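PDB 3HV1: polar amino acid ABC uptake transporter substrate binding protein from Streptococcus thermophilus LMG 18311, which probably binds a polar amino acid outside the membrane and delivers it to an ABC transporter for uptake into the cell. Local coordinates for residues 102-107 with 209-214; 228-233 with 254-259. All blocks are in the same frame, centred on the assembly; numbering follows the deposited sequence.

Contact 1. Residues 102-107 with 209-214; sequences EPYMVN and ESFAVG
The Tyr-104 ring lies with one face over the carbonyl oxygen of Phe-211, CD2 3.4 Å from Phe-211 O, and water 1 sits in the ring plane at its edge, bonded to Tyr-104 OH. The Phe-211 ring meets Tyr-104 OH and Asn-107 CB obliquely; at its edge is Met-105 SE (selenomethionine), 5.2 Å from the centroid of the Phe-211 ring and 77° off its normal, a Met-aromatic contact.

These groups line one antiparallel strand pair of a two-lobed solute-binding fold, where 105-114 and 209-215 run side by side, consistent with the crossings that join the lobes in this family. Asn-107 and Glu-209 form a hydrogen-bonded pair, with Glu-209 N 2.9 Å from Asn-107 O in a nearly straight bond. Val-106 and Ser-210 form the non-hydrogen-bonded pair next to it. Phe-211 is gripped at both backbone ends, its N donating to Met-105 O and its O taking Tyr-104 N at 2.9 Å. Because Tyr-104 CG sits between its backbone N and carbonyl carbon (chi1 54°), the ring folds back over that same Phe-211 O.

Asn-107 CG is anti to its N (chi1 179°), so the amide runs alongside the Glu-209 side chain, nearly coplanar with its carboxylate. Asn-107 ND2 reaches the anti lone pair of Glu-209 OE2 at 2.9 Å; Asp-182 also takes ND2, and Val-184 N donates to Asn-107 OD1, so the amide's orientation is fixed from both ends. Helix 183-192 covers this side. On the other face Pro-103 CB rests 3.6 Å from Ser-210 CB, and Val-106 CG1 comes to 3.4 Å from Glu-209 O.

Contact 2. Residues 228-233 with 254-259; sequences QGFETL and DQVKGK
Packing carries most of this small contact, in which a short helical turn from the C-terminal region, closed by a Schellman motif, lies against helix 220-236. Val-256 is the knuckle. Its CG2 touches Phe-230 CB at 3.9 Å, and the same methyl meets the Phe-230 ring obliquely, the two side chains crossing at about a right angle. Val-256 CG1, anti to its backbone N, turns to the helix backbone instead and stops 3.9 Å from Phe-230 O. The end of the Phe-230 side chain leads away from the turn to Leu-50 and Val-54 of helix 46-56, so Phe-230 ties the turn to a second helix.

Weak polar contacts come next. Glu-231 CA points its hydrogen at Val-256 O, 3.6 Å away, with an angle of 158° at the hydrogen. From there the Glu-231 chain, extended beyond CG (chi2 -173°), runs alongside the turn and brings OE1 to 3.8 Å from Gly-258 CA. That carboxylate also has a long, weak ion pair with Lys-235.

None of the hydrogen bonds joins the two segments; those within each shape it. On the helix, Gln-228 O accepts both Thr-232 N and Thr-232 OG1, the hydroxyl lying above the carbonyl plane. In the turn, Gly-258 adopts a left-handed conformation (phi 88°), its N donates to Gln-255 O, and Lys-259 N reaches Asp-254 O at 3.0 Å.

Overall arrangement
Following the chain from the N terminus, helix 46-56 comes well before 102-107, where the chain enters strand 105-114. A hundred residues follow before 209-214 returns alongside, and contact 1 closes that long loop. Strand 209-215 leads almost directly into helix 220-236, which carries 228-233; after helix 238-247 the chain turns back at 254-259, and contact 2 closes this much shorter loop. The two loops are in series, neither nested nor crossed. Still, the contacts touch: Val-256 CG2 packs 3.6 Å from Tyr-104 CA, and Phe-230 CZ lies 3.8 Å from Tyr-104 CD2. The C-terminal turn thus joins helix 220-236 to the paired strands, with helix 46-56 touching both contacts.

Contact 1. Residues 102-107 with 209-214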
# COMPACT_ATOMS: atom_id res chain seq x y z
N GLU A 102 -1.67 -8.05 -2.23
CA GLU A 102 -2.10 -6.73 -1.80
C GLU A 102 -3.18 -7.00 -0.75
O GLU A 102 -3.75 -8.10 -0.72
CB GLU A 102 -2.70 -5.97 -2.98
CG GLU A 102 -1.71 -5.65 -4.07
CD GLU A 102 -0.50 -4.91 -3.54
OE1 GLU A 102 -0.70 -3.95 -2.76
OE2 GLU A 102 0.64 -5.29 -3.89
N PRO A 103 -3.48 -6.03 0.13
CA PRO A 103 -4.52 -6.26 1.14
C PRO A 103 -5.91 -6.24 0.52
O PRO A 103 -6.17 -5.43 -0.36
CB PRO A 103 -4.30 -5.12 2.12
CG PRO A 103 -3.79 -4.01 1.23
CD PRO A 103 -2.79 -4.74 0.36
N TYR A 104 -6.80 -7.13 0.96
CA TYR A 104 -8.15 -7.15 0.39
C TYR A 104 -9.21 -6.51 1.32
O TYR A 104 -10.33 -6.24 0.90
CB TYR A 104 -8.56 -8.59 -0.00
CG TYR A 104 -8.44 -9.62 1.10
CD1 TYR A 104 -9.51 -9.87 1.96
CD2 TYR A 104 -7.24 -10.31 1.31
CE1 TYR A 104 -9.39 -10.80 3.01
CE2 TYR A 104 -7.12 -11.23 2.36
CZ TYR A 104 -8.20 -11.47 3.20
OH TYR A 104 -8.07 -12.35 4.24
N MSE A 105 -8.84 -6.28 2.58
CA MSE A 105 -9.76 -5.64 3.51
C MSE A 105 -9.07 -5.17 4.77
O MSE A 105 -8.03 -5.70 5.16
CB MSE A 105 -10.94 -6.57 3.85
CG MSE A 105 -10.85 -7.32 5.20
SE MSE A 105 -12.52 -8.07 5.84
CE MSE A 105 -13.20 -6.54 6.80
N VAL A 106 -9.63 -4.14 5.39
CA VAL A 106 -9.06 -3.61 6.61
C VAL A 106 -9.91 -3.91 7.81
O VAL A 106 -11.13 -3.73 7.80
CB VAL A 106 -8.86 -2.07 6.54
CG1 VAL A 106 -8.38 -1.55 7.88
CG2 VAL A 106 -7.87 -1.73 5.45
N ASN A 107 -9.27 -4.40 8.86
CA ASN A 107 -9.97 -4.67 10.09
C ASN A 107 -9.46 -3.67 11.10
O ASN A 107 -8.27 -3.37 11.14
CB ASN A 107 -9.71 -6.08 10.59
CG ASN A 107 -10.42 -6.36 11.89
OD1 ASN A 107 -11.58 -5.97 12.07
ND2 ASN A 107 -9.74 -7.02 12.82
N GLU A 209 -5.43 -3.11 10.99
CA GLU A 209 -4.58 -4.09 10.33
C GLU A 209 -5.19 -4.38 8.97
O GLU A 209 -6.40 -4.21 8.77
CB GLU A 209 -4.53 -5.38 11.17
CG GLU A 209 -5.84 -6.13 11.23
CD GLU A 209 -5.85 -7.21 12.30
OE1 GLU A 209 -4.81 -7.88 12.49
OE2 GLU A 209 -6.90 -7.40 12.95
N SER A 210 -4.35 -4.78 8.01
CA SER A 210 -4.84 -5.09 6.68
C SER A 210 -4.66 -6.58 6.39
O SER A 210 -3.55 -7.11 6.51
CB SER A 210 -4.09 -4.26 5.63
OG SER A 210 -4.28 -2.88 5.84
N PHE A 211 -5.75 -7.25 6.03
CA PHE A 211 -5.70 -8.67 5.72
C PHE A 211 -5.15 -8.87 4.32
O PHE A 211 -5.55 -8.17 3.38
CB PHE A 211 -7.10 -9.31 5.80
CG PHE A 211 -7.69 -9.33 7.19
CD1 PHE A 211 -6.87 -9.40 8.31
CD2 PHE A 211 -9.07 -9.35 7.36
CE1 PHE A 211 -7.42 -9.50 9.59
CE2 PHE A 211 -9.63 -9.45 8.64
CZ PHE A 211 -8.80 -9.52 9.75
N ALA A 212 -4.24 -9.82 4.18
CA ALA A 212 -3.64 -10.13 2.89
C ALA A 212 -3.32 -11.62 2.92
O ALA A 212 -3.35 -12.25 3.97
CB ALA A 212 -2.37 -9.30 2.66
N VAL A 213 -3.04 -12.19 1.75
CA VAL A 213 -2.74 -13.61 1.63
C VAL A 213 -1.24 -13.86 1.54
O VAL A 213 -0.54 -13.16 0.82
CB VAL A 213 -3.40 -14.19 0.35
CG1 VAL A 213 -3.26 -15.71 0.33
CG2 VAL A 213 -4.87 -13.79 0.31
N GLY A 214 -0.75 -14.86 2.28
CA GLY A 214 0.66 -15.18 2.26
C GLY A 214 0.96 -16.44 1.46
O GLY A 214 0.20 -17.40 1.50
O HOH W 1 -5.82 -13.77 4.98

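Contact 2. Residues 228-233 with 254-259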
# COMPACT_ATOMS: atom_id res chain seq x y z
N GLN A 228 -4.79 -10.04 -9.23
CA GLN A 228 -5.61 -9.83 -10.42
C GLN A 228 -7.00 -10.41 -10.18
O GLN A 228 -8.00 -9.87 -10.65
CB GLN A 228 -4.97 -10.53 -11.63
CG GLN A 228 -3.66 -9.91 -12.10
CD GLN A 228 -3.01 -10.71 -13.21
OE1 GLN A 228 -3.67 -11.13 -14.17
NE2 GLN A 228 -1.70 -10.92 -13.10
N GLY A 229 -7.06 -11.53 -9.47
CA GLY A 229 -8.34 -12.15 -9.17
C GLY A 229 -9.23 -11.21 -8.38
O GLY A 229 -10.41 -11.06 -8.69
N PHE A 230 -8.67 -10.57 -7.35
CA PHE A 230 -9.44 -9.62 -6.55
C PHE A 230 -10.03 -8.55 -7.45
O PHE A 230 -11.21 -8.22 -7.37
CB PHE A 230 -8.57 -8.91 -5.51
CG PHE A 230 -8.04 -9.81 -4.42
CD1 PHE A 230 -8.73 -10.94 -4.02
CD2 PHE A 230 -6.86 -9.48 -3.77
CE1 PHE A 230 -8.26 -11.74 -2.97
CE2 PHE A 230 -6.38 -10.27 -2.71
CZ PHE A 230 -7.08 -11.40 -2.32
N GLU A 231 -9.19 -8.00 -8.32
CA GLU A 231 -9.63 -6.94 -9.21
C GLU A 231 -10.73 -7.41 -10.14
O GLU A 231 -11.70 -6.70 -10.37
CB GLU A 231 -8.45 -6.41 -10.03
CG GLU A 231 -7.35 -5.79 -9.20
CD GLU A 231 -6.29 -5.12 -10.06
OE1 GLU A 231 -6.65 -4.20 -10.83
OE2 GLU A 231 -5.11 -5.52 -9.97
N THR A 232 -10.57 -8.62 -10.67
CA THR A 232 -11.56 -9.18 -11.57
C THR A 232 -12.91 -9.36 -10.88
O THR A 232 -13.95 -9.03 -11.45
CB THR A 232 -11.07 -10.54 -12.13
OG1 THR A 232 -9.85 -10.33 -12.85
CG2 THR A 232 -12.09 -11.12 -13.07
N LEU A 233 -12.89 -9.86 -9.64
CA LEU A 233 -14.12 -10.07 -8.88
C LEU A 233 -14.80 -8.76 -8.52
O LEU A 233 -16.02 -8.69 -8.46
CB LEU A 233 -13.83 -10.87 -7.60
CG LEU A 233 -13.27 -12.27 -7.84
CD1 LEU A 233 -12.93 -12.92 -6.49
CD2 LEU A 233 -14.29 -13.11 -8.58
N ASP A 254 -8.68 -0.04 -1.54
CA ASP A 254 -8.47 0.66 -2.79
C ASP A 254 -7.70 -0.23 -3.78
O ASP A 254 -7.93 -0.16 -4.98
CB ASP A 254 -7.72 1.97 -2.54
CG ASP A 254 -8.60 3.01 -1.88
OD1 ASP A 254 -9.83 2.98 -2.10
OD2 ASP A 254 -8.07 3.87 -1.15
N GLN A 255 -6.79 -1.07 -3.28
CA GLN A 255 -6.03 -1.95 -4.16
C GLN A 255 -6.96 -2.91 -4.91
O GLN A 255 -6.82 -3.11 -6.12
CB GLN A 255 -4.98 -2.74 -3.38
CG GLN A 255 -3.82 -1.88 -2.88
CD GLN A 255 -3.99 -1.46 -1.45
OE1 GLN A 255 -5.10 -1.24 -0.97
NE2 GLN A 255 -2.87 -1.31 -0.74
N VAL A 256 -7.90 -3.51 -4.18
CA VAL A 256 -8.86 -4.43 -4.79
C VAL A 256 -9.67 -3.69 -5.85
O VAL A 256 -10.06 -4.27 -6.87
CB VAL A 256 -9.82 -5.03 -3.73
CG1 VAL A 256 -11.04 -5.64 -4.39
CG2 VAL A 256 -9.09 -6.09 -2.93
N LYS A 257 -9.91 -2.40 -5.61
CA LYS A 257 -10.67 -1.56 -6.53
C LYS A 257 -9.86 -1.11 -7.75
O LYS A 257 -10.40 -0.47 -8.65
CB LYS A 257 -11.21 -0.33 -5.80
CG LYS A 257 -12.25 -0.64 -4.74
CD LYS A 257 -12.74 0.64 -4.08
CE LYS A 257 -13.82 0.35 -3.04
NZ LYS A 257 -14.27 1.59 -2.34
N GLY A 258 -8.58 -1.44 -7.77
CA GLY A 258 -7.74 -1.06 -8.89
C GLY A 258 -7.08 0.31 -8.78
O GLY A 258 -6.45 0.77 -9.73
N LYS A 259 -7.23 0.96 -7.63
CA LYS A 259 -6.65 2.28 -7.40
C LYS A 259 -5.25 2.13 -6.80
O LYS A 259 -5.10 1.99 -5.59
CB LYS A 259 -7.53 3.07 -6.43
CG LYS A 259 -8.97 3.22 -6.86
CD LYS A 259 -9.78 3.92 -5.79
CE LYS A 259 -11.20 4.23 -6.26
NZ LYS A 259 -11.93 3.00 -6.67